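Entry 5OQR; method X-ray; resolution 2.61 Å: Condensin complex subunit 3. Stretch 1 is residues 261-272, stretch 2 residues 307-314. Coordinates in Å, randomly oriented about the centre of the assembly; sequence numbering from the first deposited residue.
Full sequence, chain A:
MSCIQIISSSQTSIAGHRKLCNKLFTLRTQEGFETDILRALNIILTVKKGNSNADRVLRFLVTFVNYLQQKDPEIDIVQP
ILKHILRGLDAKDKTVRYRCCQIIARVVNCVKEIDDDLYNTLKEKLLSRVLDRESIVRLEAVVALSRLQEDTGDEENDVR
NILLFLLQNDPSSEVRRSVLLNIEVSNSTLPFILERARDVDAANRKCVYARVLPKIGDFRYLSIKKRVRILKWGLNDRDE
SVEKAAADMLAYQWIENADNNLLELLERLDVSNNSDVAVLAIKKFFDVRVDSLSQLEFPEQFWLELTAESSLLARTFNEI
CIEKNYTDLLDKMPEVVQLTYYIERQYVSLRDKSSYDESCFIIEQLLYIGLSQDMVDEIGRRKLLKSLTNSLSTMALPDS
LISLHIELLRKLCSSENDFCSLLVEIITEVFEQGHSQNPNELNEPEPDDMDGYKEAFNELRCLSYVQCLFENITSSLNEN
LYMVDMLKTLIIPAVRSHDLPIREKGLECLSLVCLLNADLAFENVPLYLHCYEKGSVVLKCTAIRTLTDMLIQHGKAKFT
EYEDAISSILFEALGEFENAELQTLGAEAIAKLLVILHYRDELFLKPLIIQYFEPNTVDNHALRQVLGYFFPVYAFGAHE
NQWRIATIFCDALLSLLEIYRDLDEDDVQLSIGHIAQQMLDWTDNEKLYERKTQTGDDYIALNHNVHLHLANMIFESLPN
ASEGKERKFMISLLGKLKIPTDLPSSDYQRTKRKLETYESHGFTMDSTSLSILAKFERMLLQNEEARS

Stretch 1, residues 261-272: NLLELLERLDVS
Stretch 2 (307-314) TAESSLLA

The apolar centre of the contact is Leu 313, whose CA-to-CB bond points toward stretch 1 and whose rotamer (chi1 t, chi2 p) brings it against three leucines. Leu 313 CD1 lies 3.7 Å from Leu 262 CD2, Leu 313 CD2 4.1 Å from Leu 263 CD2, and Leu 313 CB 4.4 Å from Leu 266 CD1, all at van der Waals range. Leu 262 (t, p) and Leu 263 (m, t) leave their backbone sideways, yet their ends come nearer to stretch 2; Leu 266 (m, t) points toward it directly. Leu 263 CD2 also rests on the backbone of the second helix, 3.7 Å from Ser 310 CA.

A second apolar cluster forms around Val 271 (chi1 m), which also points toward stretch 2. Val 271 CB is 3.8 Å from Leu 312 CD2 (Leu 312 t, p), and Val 271 CG2 is 4.2 Å from Ala 308 CB.

The leucine cluster lies between a helix that starts at Leu 262 and one that starts at Ala 308 and runs on past Ala 314; their axes approach to 9.3 Å with 117° between their N-to-C directions. Val 271 reaches the second helix from the loop after the first. The closest CA pair is Leu 266 CA to Glu 309 CA, 5.9 Å. Helical phi/psi values near -60/-40 are supported by i+4 bonds such as Leu 266 N to Leu 262 O (2.9 Å) and Leu 313 N to Glu 309 O (3.0 Å). Each helix begins with a side-chain cap satisfying an otherwise free amide: Glu 264 N donates to Asn 261 OD1 at 3.0 Å, and Ser 310 N to Thr 307 OG1 at 2.8 Å. A type I turn from Leu 266 to Leu 269, with Leu 269 N bonded to Leu 266 O at 3.0 Å, then leads to Asp 270, whose phi/psi of 51/61 is left-handed, and on to Val 271 at -63/-32.

Glu 309 (chi1 m, chi2 p, chi3 -1°) carries the contact to its polar edge and has the largest covered area, 102 Å² of a summed 487 Å². Its aliphatic part packs first: Glu 309 CG is 3.7 Å from Leu 266 CB and 4.0 Å from Val 271 CG2. Beyond it, Glu 309 CD lies 3.6 Å from Glu 267 CG (Glu 267 m, t).

No direct hydrogen bond crosses the contact; one water makes the polar link. The water oxygen donates to Glu 309 OE2 at 2.5 Å and to Leu 266 O at 3.2 Å, and accepts from Val 271 N at 3.1 Å, joining the carboxylate to two backbone groups around the turn. Glu 309 OE1 accepts a weak bond from Thr 307 OG1 at 3.4 Å.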

# COMPACT_ATOMS: atom_id res chain seq x y z
N ASN A 261 -13.97 -26.79 4.83
CA ASN A 261 -13.82 -27.26 3.46
C ASN A 261 -13.22 -26.12 2.64
O ASN A 261 -13.91 -25.16 2.30
CB ASN A 261 -15.15 -27.72 2.88
CG ASN A 261 -14.99 -28.53 1.61
OD1 ASN A 261 -15.12 -28.01 0.51
ND2 ASN A 261 -14.69 -29.81 1.77
N LEU A 262 -11.93 -26.25 2.32
CA LEU A 262 -11.24 -25.18 1.61
C LEU A 262 -11.93 -24.86 0.29
O LEU A 262 -12.04 -23.68 -0.08
CB LEU A 262 -9.78 -25.59 1.37
CG LEU A 262 -8.87 -24.52 0.77
CD1 LEU A 262 -8.74 -23.33 1.70
CD2 LEU A 262 -7.51 -25.11 0.47
N LEU A 263 -12.39 -25.88 -0.43
CA LEU A 263 -13.10 -25.63 -1.68
C LEU A 263 -14.35 -24.80 -1.45
O LEU A 263 -14.62 -23.85 -2.20
CB LEU A 263 -13.47 -26.96 -2.34
CG LEU A 263 -12.35 -27.72 -3.06
CD1 LEU A 263 -12.89 -29.04 -3.59
CD2 LEU A 263 -11.77 -26.90 -4.19
N GLU A 264 -15.13 -25.13 -0.42
CA GLU A 264 -16.35 -24.38 -0.14
C GLU A 264 -16.03 -22.92 0.16
O GLU A 264 -16.79 -22.02 -0.21
CB GLU A 264 -17.11 -25.01 1.02
CG GLU A 264 -18.47 -24.39 1.26
CD GLU A 264 -19.32 -25.20 2.23
OE1 GLU A 264 -20.29 -24.64 2.77
OE2 GLU A 264 -19.00 -26.39 2.45
N LEU A 265 -14.91 -22.67 0.83
CA LEU A 265 -14.47 -21.29 1.05
C LEU A 265 -14.11 -20.62 -0.27
O LEU A 265 -14.47 -19.46 -0.50
CB LEU A 265 -13.28 -21.27 2.01
CG LEU A 265 -12.68 -19.91 2.40
CD1 LEU A 265 -12.00 -20.02 3.74
CD2 LEU A 265 -11.68 -19.40 1.36
N LEU A 266 -13.39 -21.32 -1.14
CA LEU A 266 -12.99 -20.74 -2.42
C LEU A 266 -14.20 -20.34 -3.24
O LEU A 266 -14.17 -19.33 -3.95
CB LEU A 266 -12.12 -21.73 -3.19
CG LEU A 266 -10.77 -22.08 -2.56
CD1 LEU A 266 -10.14 -23.25 -3.29
CD2 LEU A 266 -9.85 -20.88 -2.58
N GLU A 267 -15.28 -21.11 -3.16
CA GLU A 267 -16.48 -20.79 -3.93
C GLU A 267 -17.13 -19.49 -3.48
O GLU A 267 -17.96 -18.95 -4.21
CB GLU A 267 -17.48 -21.94 -3.82
CG GLU A 267 -16.97 -23.25 -4.38
CD GLU A 267 -17.94 -24.39 -4.20
OE1 GLU A 267 -19.11 -24.13 -3.86
OE2 GLU A 267 -17.53 -25.56 -4.39
N ARG A 268 -16.76 -18.98 -2.31
CA ARG A 268 -17.29 -17.72 -1.80
C ARG A 268 -16.36 -16.55 -2.08
O ARG A 268 -16.52 -15.48 -1.48
CB ARG A 268 -17.56 -17.83 -0.30
CG ARG A 268 -18.57 -18.90 0.09
CD ARG A 268 -20.01 -18.43 -0.10
NE ARG A 268 -20.39 -18.34 -1.51
CZ ARG A 268 -20.82 -19.36 -2.24
NH1 ARG A 268 -20.92 -20.57 -1.71
NH2 ARG A 268 -21.14 -19.17 -3.51
N LEU A 269 -15.40 -16.72 -2.99
CA LEU A 269 -14.46 -15.66 -3.33
C LEU A 269 -14.48 -15.30 -4.81
O LEU A 269 -13.73 -14.40 -5.22
CB LEU A 269 -13.04 -16.06 -2.93
CG LEU A 269 -12.79 -16.29 -1.44
CD1 LEU A 269 -11.37 -16.75 -1.21
CD2 LEU A 269 -13.07 -15.03 -0.64
N ASP A 270 -15.30 -15.96 -5.62
CA ASP A 270 -15.40 -15.67 -7.05
C ASP A 270 -14.01 -15.66 -7.70
O ASP A 270 -13.55 -14.66 -8.25
CB ASP A 270 -16.13 -14.35 -7.28
CG ASP A 270 -16.59 -14.17 -8.71
OD1 ASP A 270 -16.74 -13.01 -9.15
OD2 ASP A 270 -16.80 -15.20 -9.39
N VAL A 271 -13.35 -16.81 -7.62
CA VAL A 271 -11.93 -16.90 -7.97
C VAL A 271 -11.70 -16.55 -9.43
O VAL A 271 -10.64 -16.01 -9.78
CB VAL A 271 -11.39 -18.30 -7.63
CG1 VAL A 271 -11.55 -18.58 -6.15
CG2 VAL A 271 -12.08 -19.37 -8.46
N SER A 272 -12.65 -16.86 -10.31
CA SER A 272 -12.46 -16.57 -11.73
C SER A 272 -12.31 -15.07 -11.97
O SER A 272 -11.65 -14.67 -12.93
CB SER A 272 -13.63 -17.13 -12.54
OG SER A 272 -14.87 -16.75 -11.98
N THR A 307 -13.52 -28.04 -11.40
CA THR A 307 -14.26 -26.79 -11.29
C THR A 307 -13.27 -25.63 -11.32
O THR A 307 -12.06 -25.82 -11.35
CB THR A 307 -15.10 -26.75 -10.00
OG1 THR A 307 -14.24 -26.56 -8.87
CG2 THR A 307 -15.88 -28.04 -9.83
N ALA A 308 -13.80 -24.41 -11.32
CA ALA A 308 -12.94 -23.24 -11.25
C ALA A 308 -12.12 -23.24 -9.97
O ALA A 308 -10.91 -23.02 -9.99
CB ALA A 308 -13.78 -21.96 -11.36
N GLU A 309 -12.78 -23.50 -8.84
CA GLU A 309 -12.07 -23.54 -7.56
C GLU A 309 -11.19 -24.78 -7.46
O GLU A 309 -10.06 -24.70 -6.98
CB GLU A 309 -13.07 -23.50 -6.41
CG GLU A 309 -13.97 -22.27 -6.39
CD GLU A 309 -15.15 -22.39 -7.34
OE1 GLU A 309 -15.25 -23.42 -8.04
OE2 GLU A 309 -15.96 -21.45 -7.40
N SER A 310 -11.71 -25.92 -7.90
CA SER A 310 -10.95 -27.16 -7.83
C SER A 310 -9.68 -27.07 -8.67
O SER A 310 -8.61 -27.54 -8.26
CB SER A 310 -11.83 -28.33 -8.28
OG SER A 310 -11.06 -29.38 -8.84
N SER A 311 -9.77 -26.47 -9.86
CA SER A 311 -8.61 -26.38 -10.73
C SER A 311 -7.59 -25.38 -10.20
O SER A 311 -6.38 -25.60 -10.30
CB SER A 311 -9.04 -26.01 -12.15
OG SER A 311 -9.58 -24.71 -12.20
N LEU A 312 -8.07 -24.26 -9.64
CA LEU A 312 -7.16 -23.28 -9.07
C LEU A 312 -6.39 -23.86 -7.89
O LEU A 312 -5.22 -23.54 -7.69
CB LEU A 312 -7.94 -22.04 -8.64
CG LEU A 312 -7.10 -20.89 -8.08
CD1 LEU A 312 -6.32 -20.21 -9.19
CD2 LEU A 312 -7.98 -19.90 -7.37
N LEU A 313 -7.05 -24.70 -7.10
CA LEU A 313 -6.38 -25.31 -5.95
C LEU A 313 -5.22 -26.19 -6.39
O LEU A 313 -4.15 -26.18 -5.77
CB LEU A 313 -7.38 -26.12 -5.13
CG LEU A 313 -6.80 -26.87 -3.93
CD1 LEU A 313 -6.17 -25.90 -2.94
CD2 LEU A 313 -7.88 -27.70 -3.27
N ALA A 314 -5.41 -26.98 -7.45
CA ALA A 314 -4.34 -27.84 -7.92
C ALA A 314 -3.17 -27.02 -8.47
O ALA A 314 -2.01 -27.34 -8.22
CB ALA A 314 -4.87 -28.80 -8.99
O HOH W 1 -15.29 -19.06 -6.89